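Local coordinates for B-type Cna protein (Enterococcus faecium, PDB 6FWY) that is a surface protein of unknown function carrying a thioester domain, probably one that attaches covalently to its target, as in other bacterial thioester domains, at residues Pro155-Ser160 against Thr179-Thr184; Ala239-Thr244 against Thr264-Asp269; Ala187-Thr192 against Leu233-Thr238. All blocks are in the same frame, centred on the assembly; numbering follows the deposited sequence. Where two conformers were deposited one is given.

Contact 1 (Pro155-Ser160 against Thr179-Thr184); sequences PNTEFS and TASNKT
Ser160 and Ala180 meet as an antiparallel hydrogen-bonded pair, Ser160 N reaching Ala180 O at 3.0 Å and Ala180 N answering to Ser160 O at 2.9 Å, and the two segments run in directions 171° apart. Beside this pair, Ala180 O also lies at the edge of the Phe159 ring, near its plane. Toward Pro155 the regular pairing gives way, and three consecutive side chains take hold of the opposing backbone instead. Ser181 OG, anti to its own backbone N (chi1 -172°), donates to Glu158 O at 2.8 Å, nearly along the C=O axis; the same oxygen accepts from Lys183 N, making an ST turn. The carboxamide of Asn182 bridges two peptide groups: OD1 takes Glu158 N at 2.9 Å, with the donor well above the carbonyl plane, while ND2 gives a nearly straight bond to Asn156 O at 3.1 Å that lies in the plane of both groups. Those two bonds fix the rotation of the amide. Over it stacks the carboxylate of Glu158, the two planes only 13° apart, and a water accepts from Asn182 ND2 while donating weakly to Glu158 OE2. Lys183 bends at chi2 and chi4, and its NZ donates to Pro155 O at 2.9 Å, from above the carbonyl plane, and to Thr157 OG1 at 3.1 Å. Nearer the lysine backbone, CG packs 4.0 Å from Thr157 CG2. Thr157 OG1 is also hydrogen-bonded to Glu266, and Lys183 NZ to Thr243 OG1, on strands 258-277 and 231-250 respectively. This is the open end of the antiparallel beta hairpin formed by strands 159-169 and 172-181, where the strand pairing passes into an ST turn and side-chain-to-backbone bonds.

Contact 2 (Ala239-Thr244 against Thr264-Asp269); sequences ANVSTT and TSETKD
Thr243 OG1 has three polar partners: a water donates to it at 3.1 Å, and Asn245 OD1 and Lys183 NZ are the others. The same water donates to Glu266 OE1 at 2.7 Å, linking the two strands through their side chains; Thr157 OG1 also binds that carboxylate oxygen. A chi1 of -166° sets Thr243 OG1 anti to the backbone N. The methyl, CG2, sits between the backbone N and the carbonyl carbon, where it lies 4.0 Å from Thr264 CG2 and equally far from Glu266 CB. Val241 and Glu266 run side by side, Val241 CG2 sitting 4.0 Å from Glu266 CB. Six backbone bonds join Ala239 to Lys268, Val241 to Glu266 and Thr243 to Thr264; the shortest, from Thr264 N to Thr243 O, is 2.7 Å and almost straight at 175°. Asn240, Ser242, Ser265 and Thr267 point to the other face. The strand axes approach to 4.5 Å at 136°, a strongly twisted antiparallel pair. It belongs to the long hairpin of strands 231-250 and 258-277: strand 5-6 flanks 264-269, while Asn240 and Ser242 bond through their backbones to Asn186 and Thr184.

Contact 3 (Ala187-Thr192 against Leu233-Thr238); sequences AKLTFT and LSFKGT
Phe191 and Phe235 project alongside one another in the same direction, their rings meeting obliquely at 44° with centroids 5.6 Å apart. Phe191 CD1 touches two neighbours, Phe235 CB at 3.5 Å and Leu233 CD1 at 3.8 Å. Leu189 CD2 approaches Phe235 CD2 at 4.3 Å, and Tyr177 meets the Phe235 ring edge-to-face. Gly237, across from Leu189, has no side chain, and Leu189 CD2 comes to 4.1 Å from its CA. On the other face Thr190 CB packs against Lys236 CE, and Lys236 NZ goes on to a salt bridge with Asp269. At the far end Thr192 OG1 and Ser234 OG share a 2.8 Å hydrogen bond, and Thr192 N binds Ser234 O from above the carbonyl plane. Backbone bonds pair Lys188 with Thr238 and Thr190 with Lys236. Strand 233-238 is bordered on its other edge by strand 258-277, strand 185-191 also pairs with 213-215, and Phe220 and Ile222 of strand 218-225 pack against the apolar face that carries Leu189 and Phe235.

From the N terminus, contact 1 comes first, closing the open end of the hairpin of strands 159-169 and 172-181, with 18 residues between its segments. The chain runs almost directly into 187-192, and contact 3 closes a loop of 40 residues when it returns as 233-238. Without a break the same strand becomes 239-244, and contact 2 brings 264-269 back after 19 intervening residues. The three stand in series; none nests in or crosses another. They touch nonetheless: Phe159 of contact 1 packs on Ala187, Lys268 reaches the carbonyl of Thr157, and Asp269 bonds to Thr238 and Lys236. Through these touches the 159-169/172-181 hairpin is tied to strands 231-250 and 258-277.

Contact 1 (Pro155-Ser160 against Thr179-Thr184)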
ATOM      1  N   PRO A 155      -0.609  -4.712  -1.364  1.00 38.66           N
ATOM      2  CA  PRO A 155      -0.214  -3.940  -0.169  1.00 38.32           C
ATOM      3  C   PRO A 155      -0.501  -4.642   1.183  1.00 39.20           C
ATOM      4  O   PRO A 155      -0.499  -3.981   2.229  1.00 40.19           O
ATOM      5  CB  PRO A 155      -1.043  -2.657  -0.314  1.00 37.39           C
ATOM      6  CG  PRO A 155      -2.280  -3.112  -1.013  1.00 37.72           C
ATOM      7  CD  PRO A 155      -1.855  -4.187  -1.966  1.00 37.80           C
ATOM      8  N   ASN A 156      -0.742  -5.945   1.164  1.00 39.52           N
ATOM      9  CA  ASN A 156      -1.055  -6.725   2.347  1.00 41.27           C
ATOM     10  C   ASN A 156      -0.023  -6.542   3.487  1.00 41.97           C
ATOM     11  O   ASN A 156       1.177  -6.531   3.255  1.00 41.77           O
ATOM     12  CB  ASN A 156      -1.184  -8.217   1.980  1.00 42.90           C
ATOM     13  CG  ASN A 156      -1.460  -9.107   3.188  1.00 44.88           C
ATOM     14  OD1 ASN A 156      -2.546  -9.075   3.736  1.00 45.68           O
ATOM     15  ND2 ASN A 156      -0.468  -9.902   3.606  1.00 46.14           N
ATOM     16  N   THR A 157      -0.548  -6.352   4.694  1.00 41.08           N
ATOM     17  CA  THR A 157       0.238  -6.324   5.917  1.00 40.36           C
ATOM     18  C   THR A 157       0.270  -7.746   6.467  1.00 40.06           C
ATOM     19  O   THR A 157      -0.774  -8.327   6.732  1.00 40.17           O
ATOM     20  CB  THR A 157      -0.376  -5.343   6.948  1.00 39.45           C
ATOM     21  OG1 THR A 157      -0.241  -4.008   6.454  1.00 40.53           O
ATOM     22  CG2 THR A 157       0.334  -5.428   8.312  1.00 39.03           C
ATOM     23  N   GLU A 158       1.468  -8.303   6.583  1.00 40.85           N
ATOM     24  CA  GLU A 158       1.690  -9.564   7.281  1.00 41.24           C
ATOM     25  C   GLU A 158       1.944  -9.223   8.746  1.00 40.14           C
ATOM     26  O   GLU A 158       2.712  -8.297   9.047  1.00 40.78           O
ATOM     27  CB  GLU A 158       2.912 -10.304   6.725  1.00 43.48           C
ATOM     28  CG  GLU A 158       2.873 -10.651   5.241  1.00 45.93           C
ATOM     29  CD  GLU A 158       4.227 -11.136   4.705  1.00 49.53           C
ATOM     30  OE1 GLU A 158       5.243 -11.072   5.457  1.00 49.36           O
ATOM     31  OE2 GLU A 158       4.302 -11.610   3.527  1.00 52.34           O
ATOM     32  N   PHE A 159       1.309  -9.961   9.653  1.00 39.42           N
ATOM     33  CA  PHE A 159       1.585  -9.842  11.083  1.00 37.90           C
ATOM     34  C   PHE A 159       1.368 -11.171  11.792  1.00 37.85           C
ATOM     35  O   PHE A 159       0.336 -11.821  11.616  1.00 37.65           O
ATOM     36  CB  PHE A 159       0.728  -8.742  11.710  1.00 37.24           C
ATOM     37  CG  PHE A 159       0.854  -8.648  13.201  1.00 36.88           C
ATOM     38  CD1 PHE A 159       2.108  -8.576  13.816  1.00 36.99           C
ATOM     39  CD2 PHE A 159      -0.275  -8.616  13.991  1.00 37.09           C
ATOM     40  CE1 PHE A 159       2.229  -8.485  15.196  1.00 36.67           C
ATOM     41  CE2 PHE A 159      -0.168  -8.538  15.368  1.00 37.39           C
ATOM     42  CZ  PHE A 159       1.090  -8.459  15.979  1.00 36.76           C
ATOM     43  N   SER A 160       2.347 -11.561  12.605  1.00 37.40           N
ATOM     44  CA  SER A 160       2.248 -12.783  13.383  1.00 37.61           C
ATOM     45  C   SER A 160       2.961 -12.671  14.733  1.00 37.31           C
ATOM     46  O   SER A 160       3.966 -11.968  14.873  1.00 36.70           O
ATOM     47  CB  SER A 160       2.832 -13.949  12.593  1.00 39.27           C
ATOM     48  OG  SER A 160       4.212 -13.752  12.370  1.00 39.41           O
ATOM     49  N   THR A 179       7.570 -11.794  17.318  1.00 41.70           N
ATOM     50  CA  THR A 179       6.716 -10.961  16.475  1.00 40.87           C
ATOM     51  C   THR A 179       7.351 -10.850  15.093  1.00 42.06           C
ATOM     52  O   THR A 179       8.583 -10.876  14.972  1.00 43.41           O
ATOM     53  CB  THR A 179       6.520  -9.536  17.017  1.00 40.05           C
ATOM     54  OG1 THR A 179       7.774  -8.859  17.051  1.00 40.42           O
ATOM     55  CG2 THR A 179       5.908  -9.556  18.397  1.00 39.49           C
ATOM     56  N   ALA A 180       6.509 -10.719  14.066  1.00 41.08           N
ATOM     57  CA  ALA A 180       6.975 -10.528  12.700  1.00 42.18           C
ATOM     58  C   ALA A 180       5.988  -9.706  11.877  1.00 40.90           C
ATOM     59  O   ALA A 180       4.778  -9.845  12.026  1.00 39.50           O
ATOM     60  CB  ALA A 180       7.235 -11.873  12.022  1.00 43.62           C
ATOM     61  N   SER A 181       6.522  -8.848  11.013  1.00 41.40           N
ATOM     62  CA  SER A 181       5.716  -8.035  10.106  1.00 40.55           C
ATOM     63  C   SER A 181       6.557  -7.530   8.938  1.00 41.43           C
ATOM     64  O   SER A 181       7.757  -7.298   9.072  1.00 42.26           O
ATOM     65  CB  SER A 181       5.097  -6.844  10.844  1.00 39.31           C
ATOM     66  OG  SER A 181       4.166  -6.145  10.023  1.00 38.60           O
ATOM     67  N   ASN A 182       5.899  -7.343   7.795  1.00 40.86           N
ATOM     68  CA  ASN A 182       6.513  -6.662   6.658  1.00 41.80           C
ATOM     69  C   ASN A 182       6.283  -5.144   6.667  1.00 40.86           C
ATOM     70  O   ASN A 182       6.653  -4.474   5.721  1.00 40.50           O
ATOM     71  CB  ASN A 182       6.042  -7.271   5.343  1.00 41.73           C
ATOM     72  CG  ASN A 182       4.575  -7.002   5.060  1.00 40.45           C
ATOM     73  OD1 ASN A 182       3.792  -6.737   5.976  1.00 38.81           O
ATOM     74  ND2 ASN A 182       4.192  -7.092   3.791  1.00 40.39           N
ATOM     75  N   LYS A 183       5.678  -4.606   7.729  1.00 40.17           N
ATOM     76  CA  LYS A 183       5.504  -3.158   7.899  1.00 39.85           C
ATOM     77  C   LYS A 183       6.112  -2.724   9.235  1.00 40.31           C
ATOM     78  O   LYS A 183       6.227  -3.517  10.154  1.00 39.89           O
ATOM     79  CB  LYS A 183       4.020  -2.776   7.848  1.00 38.52           C
ATOM     80  CG  LYS A 183       3.248  -3.268   6.623  1.00 38.25           C
ATOM     81  CD  LYS A 183       3.714  -2.622   5.327  1.00 38.62           C
ATOM     82  CE  LYS A 183       3.059  -3.259   4.092  1.00 38.59           C
ATOM     83  NZ  LYS A 183       1.574  -3.159   4.109  1.00 37.52           N
ATOM     84  N   THR A 184       6.487  -1.451   9.323  1.00 41.20           N
ATOM     85  CA  THR A 184       7.049  -0.883  10.550  1.00 42.33           C
ATOM     86  C   THR A 184       5.915  -0.335  11.434  1.00 41.09           C
ATOM     87  O   THR A 184       4.879   0.151  10.929  1.00 39.92           O
ATOM     88  CB  THR A 184       8.114   0.217  10.261  1.00 44.36           C
ATOM     89  OG1 THR A 184       7.486   1.416   9.779  1.00 44.54           O
ATOM     90  CG2 THR A 184       9.134  -0.243   9.190  1.00 45.23           C
TER
HETATM   91  O   HOH W   1       5.845  -9.090   2.217  1.00 45.59           O

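Contact 2 (Ala239-Thr244 against Thr264-Asp269)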
ATOM      1  N   ALA A 239      -1.386  -5.334  15.663  1.00 37.87           N
ATOM      2  CA  ALA A 239      -0.341  -4.490  15.085  1.00 37.36           C
ATOM      3  C   ALA A 239      -0.926  -3.148  14.665  1.00 37.31           C
ATOM      4  O   ALA A 239      -2.082  -3.057  14.255  1.00 37.46           O
ATOM      5  CB  ALA A 239       0.344  -5.178  13.925  1.00 37.07           C
ATOM      6  N   ASN A 240      -0.132  -2.104  14.825  1.00 37.35           N
ATOM      7  CA  ASN A 240      -0.472  -0.787  14.350  1.00 37.99           C
ATOM      8  C   ASN A 240       0.722  -0.353  13.520  1.00 38.34           C
ATOM      9  O   ASN A 240       1.808  -0.100  14.062  1.00 38.87           O
ATOM     10  CB  ASN A 240      -0.729   0.186  15.499  1.00 39.13           C
ATOM     11  CG  ASN A 240      -1.325   1.503  15.014  1.00 40.12           C
ATOM     12  OD1 ASN A 240      -1.690   1.651  13.832  1.00 41.17           O
ATOM     13  ND2 ASN A 240      -1.433   2.461  15.905  1.00 41.36           N
ATOM     14  N   VAL A 241       0.512  -0.308  12.209  1.00 37.71           N
ATOM     15  CA  VAL A 241       1.596  -0.153  11.262  1.00 38.03           C
ATOM     16  C   VAL A 241       1.380   1.020  10.330  1.00 37.77           C
ATOM     17  O   VAL A 241       0.289   1.559  10.210  1.00 37.72           O
ATOM     18  CB  VAL A 241       1.823  -1.428  10.422  1.00 37.70           C
ATOM     19  CG1 VAL A 241       2.080  -2.618  11.333  1.00 37.84           C
ATOM     20  CG2 VAL A 241       0.656  -1.707   9.471  1.00 37.60           C
ATOM     21  N   SER A 242       2.469   1.402   9.697  1.00 38.22           N
ATOM     22  CA  SER A 242       2.476   2.374   8.639  1.00 38.60           C
ATOM     23  C   SER A 242       2.365   1.575   7.341  1.00 38.43           C
ATOM     24  O   SER A 242       3.030   0.547   7.200  1.00 39.56           O
ATOM     25  CB  SER A 242       3.785   3.134   8.691  1.00 39.69           C
ATOM     26  OG  SER A 242       3.751   4.213   7.815  1.00 41.22           O
ATOM     27  N   THR A 243       1.512   2.018   6.418  1.00 37.23           N
ATOM     28  CA  THR A 243       1.351   1.355   5.135  1.00 36.52           C
ATOM     29  C   THR A 243       1.111   2.404   4.040  1.00 36.16           C
ATOM     30  O   THR A 243       0.433   3.404   4.267  1.00 35.02           O
ATOM     31  CB  THR A 243       0.205   0.296   5.191  1.00 36.56           C
ATOM     32  OG1 THR A 243       0.254  -0.569   4.040  1.00 35.54           O
ATOM     33  CG2 THR A 243      -1.222   0.949   5.294  1.00 36.05           C
ATOM     34  N   THR A 244       1.708   2.181   2.870  1.00 36.72           N
ATOM     35  CA  THR A 244       1.549   3.076   1.707  1.00 36.54           C
ATOM     36  C   THR A 244       0.744   2.343   0.622  1.00 36.37           C
ATOM     37  O   THR A 244       1.248   1.415  -0.024  1.00 37.26           O
ATOM     38  CB  THR A 244       2.924   3.601   1.228  1.00 37.39           C
ATOM     39  OG1 THR A 244       3.554   4.317   2.310  1.00 37.41           O
ATOM     40  CG2 THR A 244       2.804   4.565   0.064  1.00 37.15           C
ATOM     41  N   THR A 264      -0.491   5.799   5.190  1.00 35.76           N
ATOM     42  CA  THR A 264      -1.511   5.871   6.243  1.00 35.52           C
ATOM     43  C   THR A 264      -1.229   4.777   7.287  1.00 35.31           C
ATOM     44  O   THR A 264      -0.178   4.135   7.236  1.00 35.41           O
ATOM     45  CB  THR A 264      -2.938   5.773   5.646  1.00 35.15           C
ATOM     46  OG1 THR A 264      -3.927   5.944   6.683  1.00 34.27           O
ATOM     47  CG2 THR A 264      -3.147   4.405   4.892  1.00 34.10           C
ATOM     48  N   SER A 265      -2.129   4.594   8.247  1.00 35.70           N
ATOM     49  CA  SER A 265      -1.988   3.532   9.266  1.00 36.05           C
ATOM     50  C   SER A 265      -2.940   2.378   8.981  1.00 35.77           C
ATOM     51  O   SER A 265      -3.956   2.553   8.283  1.00 36.23           O
ATOM     52  CB  SER A 265      -2.258   4.063  10.678  1.00 36.92           C
ATOM     53  OG  SER A 265      -3.467   4.787  10.696  1.00 37.66           O
ATOM     54  N   GLU A 266      -2.585   1.207   9.509  1.00 35.58           N
ATOM     55  CA  GLU A 266      -3.432   0.021   9.480  1.00 35.77           C
ATOM     56  C   GLU A 266      -3.314  -0.738  10.806  1.00 35.22           C
ATOM     57  O   GLU A 266      -2.221  -0.893  11.334  1.00 35.55           O
ATOM     58  CB  GLU A 266      -3.037  -0.900   8.311  1.00 35.67           C
ATOM     59  CG  GLU A 266      -3.816  -2.211   8.225  1.00 35.85           C
ATOM     60  CD  GLU A 266      -3.349  -3.100   7.080  1.00 37.54           C
ATOM     61  OE1 GLU A 266      -2.397  -2.722   6.361  1.00 37.20           O
ATOM     62  OE2 GLU A 266      -3.963  -4.182   6.851  1.00 39.37           O
ATOM     63  N   THR A 267      -4.446  -1.210  11.320  1.00 35.30           N
ATOM     64  CA  THR A 267      -4.472  -2.144  12.454  1.00 35.79           C
ATOM     65  C   THR A 267      -4.796  -3.565  11.956  1.00 35.75           C
ATOM     66  O   THR A 267      -5.618  -3.736  11.066  1.00 34.46           O
ATOM     67  CB  THR A 267      -5.508  -1.749  13.515  1.00 36.69           C
ATOM     68  OG1 THR A 267      -6.793  -1.609  12.901  1.00 38.09           O
ATOM     69  CG2 THR A 267      -5.127  -0.455  14.225  1.00 36.91           C
ATOM     70  N   LYS A 268      -4.139  -4.559  12.532  1.00 35.77           N
ATOM     71  CA  LYS A 268      -4.328  -5.943  12.146  1.00 36.33           C
ATOM     72  C   LYS A 268      -3.996  -6.909  13.272  1.00 36.18           C
ATOM     73  O   LYS A 268      -2.938  -6.801  13.882  1.00 36.77           O
ATOM     74  CB  LYS A 268      -3.464  -6.284  10.931  1.00 36.67           C
ATOM     75  CG  LYS A 268      -3.781  -7.655  10.314  1.00 37.28           C
ATOM     76  CD  LYS A 268      -3.246  -7.745   8.893  1.00 38.21           C
ATOM     77  CE  LYS A 268      -3.482  -9.119   8.316  1.00 39.31           C
ATOM     78  NZ  LYS A 268      -3.537  -8.955   6.830  1.00 40.88           N
ATOM     79  N   ASP A 269      -4.898  -7.857  13.515  1.00 36.82           N
ATOM     80  CA  ASP A 269      -4.759  -8.848  14.580  1.00 37.50           C
ATOM     81  C   ASP A 269      -3.859 -10.021  14.211  1.00 37.85           C
ATOM     82  O   ASP A 269      -3.853 -10.476  13.067  1.00 37.48           O
ATOM     83  CB  ASP A 269      -6.123  -9.434  14.969  1.00 39.28           C
ATOM     84  CG  ASP A 269      -6.959  -8.485  15.799  1.00 39.85           C
ATOM     85  OD1 ASP A 269      -6.495  -7.378  16.101  1.00 39.78           O
ATOM     86  OD2 ASP A 269      -8.091  -8.857  16.183  1.00 41.74           O
TER
HETATM   87  O   HOH W   2      -2.225  -2.409   3.647  1.00 34.76           O

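Contact 3 (Ala187-Thr192 against Leu233-Thr238)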
ATOM      1  N   ALA A 187       2.844  -3.434  18.183  1.00 37.50           N
ATOM      2  CA  ALA A 187       1.616  -4.161  18.480  1.00 36.94           C
ATOM      3  C   ALA A 187       1.208  -4.005  19.942  1.00 37.53           C
ATOM      4  O   ALA A 187       2.048  -3.843  20.825  1.00 37.28           O
ATOM      5  CB  ALA A 187       1.780  -5.637  18.138  1.00 36.83           C
ATOM      6  N   LYS A 188      -0.101  -4.056  20.147  1.00 37.58           N
ATOM      7  CA  LYS A 188      -0.734  -3.981  21.455  0.50 37.71           C
ATOM      8  C   LYS A 188      -1.287  -5.354  21.796  1.00 37.38           C
ATOM      9  O   LYS A 188      -2.006  -5.957  20.994  1.00 36.68           O
ATOM     10  CB  LYS A 188      -1.883  -2.961  21.424  0.50 38.27           C
ATOM     11  CG  LYS A 188      -2.780  -2.956  22.661  0.50 39.40           C
ATOM     12  CD  LYS A 188      -3.456  -1.623  22.918  0.50 40.42           C
ATOM     13  CE  LYS A 188      -3.766  -1.482  24.394  0.50 41.33           C
ATOM     14  NZ  LYS A 188      -5.144  -0.961  24.568  0.50 42.42           N
ATOM     15  N   LEU A 189      -0.963  -5.850  22.989  1.00 37.70           N
ATOM     16  CA  LEU A 189      -1.507  -7.122  23.455  1.00 37.97           C
ATOM     17  C   LEU A 189      -2.867  -6.935  24.112  1.00 38.71           C
ATOM     18  O   LEU A 189      -3.045  -6.006  24.891  1.00 39.90           O
ATOM     19  CB  LEU A 189      -0.522  -7.781  24.429  1.00 38.18           C
ATOM     20  CG  LEU A 189       0.899  -7.997  23.899  1.00 38.32           C
ATOM     21  CD1 LEU A 189       1.698  -8.788  24.910  1.00 38.79           C
ATOM     22  CD2 LEU A 189       0.886  -8.753  22.555  1.00 38.52           C
ATOM     23  N   THR A 190      -3.820  -7.800  23.776  1.00 38.73           N
ATOM     24  CA  THR A 190      -5.119  -7.860  24.439  1.00 40.07           C
ATOM     25  C   THR A 190      -5.279  -9.256  25.008  1.00 40.29           C
ATOM     26  O   THR A 190      -5.170 -10.252  24.289  1.00 40.56           O
ATOM     27  CB  THR A 190      -6.287  -7.574  23.468  1.00 41.10           C
ATOM     28  OG1 THR A 190      -6.219  -6.213  23.049  1.00 41.94           O
ATOM     29  CG2 THR A 190      -7.651  -7.763  24.133  1.00 42.32           C
ATOM     30  N   PHE A 191      -5.548  -9.327  26.308  1.00 40.48           N
ATOM     31  CA  PHE A 191      -5.773 -10.605  26.983  1.00 40.68           C
ATOM     32  C   PHE A 191      -7.247 -10.951  26.936  1.00 41.74           C
ATOM     33  O   PHE A 191      -8.093 -10.145  27.312  1.00 42.66           O
ATOM     34  CB  PHE A 191      -5.195 -10.570  28.387  1.00 40.39           C
ATOM     35  CG  PHE A 191      -3.695 -10.519  28.379  1.00 39.28           C
ATOM     36  CD1 PHE A 191      -2.938 -11.671  28.296  1.00 38.90           C
ATOM     37  CD2 PHE A 191      -3.051  -9.298  28.373  1.00 39.78           C
ATOM     38  CE1 PHE A 191      -1.556 -11.614  28.228  1.00 38.85           C
ATOM     39  CE2 PHE A 191      -1.656  -9.214  28.307  1.00 39.57           C
ATOM     40  CZ  PHE A 191      -0.907 -10.377  28.224  1.00 38.99           C
ATOM     41  N   THR A 192      -7.537 -12.143  26.428  1.00 42.02           N
ATOM     42  CA  THR A 192      -8.906 -12.588  26.168  1.00 43.40           C
ATOM     43  C   THR A 192      -9.440 -13.525  27.240  1.00 44.44           C
ATOM     44  O   THR A 192     -10.580 -13.954  27.158  1.00 46.72           O
ATOM     45  CB  THR A 192      -8.990 -13.258  24.789  1.00 43.42           C
ATOM     46  OG1 THR A 192      -7.963 -14.250  24.687  1.00 43.45           O
ATOM     47  CG2 THR A 192      -8.778 -12.220  23.693  1.00 42.50           C
ATOM     48  N   LEU A 233      -3.792 -19.108  29.975  1.00 42.29           N
ATOM     49  CA  LEU A 233      -3.984 -17.712  29.664  1.00 42.03           C
ATOM     50  C   LEU A 233      -4.061 -17.628  28.145  1.00 41.63           C
ATOM     51  O   LEU A 233      -3.317 -18.319  27.458  1.00 40.90           O
ATOM     52  CB  LEU A 233      -2.750 -16.958  30.158  1.00 41.82           C
ATOM     53  CG  LEU A 233      -2.583 -15.501  29.823  1.00 41.72           C
ATOM     54  CD1 LEU A 233      -3.769 -14.720  30.391  1.00 42.79           C
ATOM     55  CD2 LEU A 233      -1.279 -15.032  30.448  1.00 41.46           C
ATOM     56  N   SER A 234      -4.942 -16.792  27.613  1.00 41.83           N
ATOM     57  CA  SER A 234      -4.993 -16.576  26.166  1.00 41.81           C
ATOM     58  C   SER A 234      -4.889 -15.098  25.831  1.00 40.94           C
ATOM     59  O   SER A 234      -5.323 -14.251  26.591  1.00 40.96           O
ATOM     60  CB  SER A 234      -6.247 -17.223  25.556  1.00 43.21           C
ATOM     61  OG  SER A 234      -7.430 -16.606  26.027  1.00 44.43           O
ATOM     62  N   PHE A 235      -4.282 -14.793  24.687  1.00 40.47           N
ATOM     63  CA  PHE A 235      -4.145 -13.407  24.220  1.00 39.72           C
ATOM     64  C   PHE A 235      -3.985 -13.317  22.707  1.00 39.52           C
ATOM     65  O   PHE A 235      -3.812 -14.330  22.027  1.00 39.75           O
ATOM     66  CB  PHE A 235      -2.967 -12.712  24.924  1.00 39.13           C
ATOM     67  CG  PHE A 235      -1.605 -13.223  24.523  1.00 38.89           C
ATOM     68  CD1 PHE A 235      -1.063 -14.354  25.111  1.00 39.60           C
ATOM     69  CD2 PHE A 235      -0.853 -12.549  23.572  1.00 38.94           C
ATOM     70  CE1 PHE A 235       0.195 -14.829  24.731  1.00 40.03           C
ATOM     71  CE2 PHE A 235       0.406 -13.004  23.187  1.00 39.29           C
ATOM     72  CZ  PHE A 235       0.931 -14.145  23.767  1.00 39.96           C
ATOM     73  N   LYS A 236      -4.055 -12.087  22.209  1.00 38.71           N
ATOM     74  CA  LYS A 236      -3.698 -11.757  20.828  1.00 38.18           C
ATOM     75  C   LYS A 236      -2.951 -10.428  20.823  1.00 37.20           C
ATOM     76  O   LYS A 236      -2.957  -9.693  21.816  1.00 37.14           O
ATOM     77  CB  LYS A 236      -4.936 -11.634  19.936  1.00 38.38           C
ATOM     78  CG  LYS A 236      -5.935 -10.590  20.386  1.00 38.60           C
ATOM     79  CD  LYS A 236      -6.916 -10.139  19.341  1.00 39.90           C
ATOM     80  CE  LYS A 236      -7.719  -8.966  19.889  1.00 40.49           C
ATOM     81  NZ  LYS A 236      -8.886  -8.643  19.015  1.00 41.37           N
ATOM     82  N   GLY A 237      -2.341 -10.127  19.687  1.00 36.36           N
ATOM     83  CA  GLY A 237      -1.726  -8.839  19.425  1.00 36.48           C
ATOM     84  C   GLY A 237      -2.507  -8.132  18.349  1.00 36.64           C
ATOM     85  O   GLY A 237      -3.098  -8.788  17.497  1.00 37.12           O
ATOM     86  N   THR A 238      -2.507  -6.803  18.394  1.00 37.10           N
ATOM     87  CA  THR A 238      -3.053  -5.976  17.312  1.00 37.51           C
ATOM     88  C   THR A 238      -1.929  -5.059  16.850  1.00 37.61           C
ATOM     89  O   THR A 238      -1.566  -4.115  17.543  1.00 37.86           O
ATOM     90  CB  THR A 238      -4.262  -5.123  17.771  1.00 37.91           C
ATOM     91  OG1 THR A 238      -5.317  -5.981  18.244  1.00 38.49           O
ATOM     92  CG2 THR A 238      -4.788  -4.269  16.626  1.00 37.54           C
TER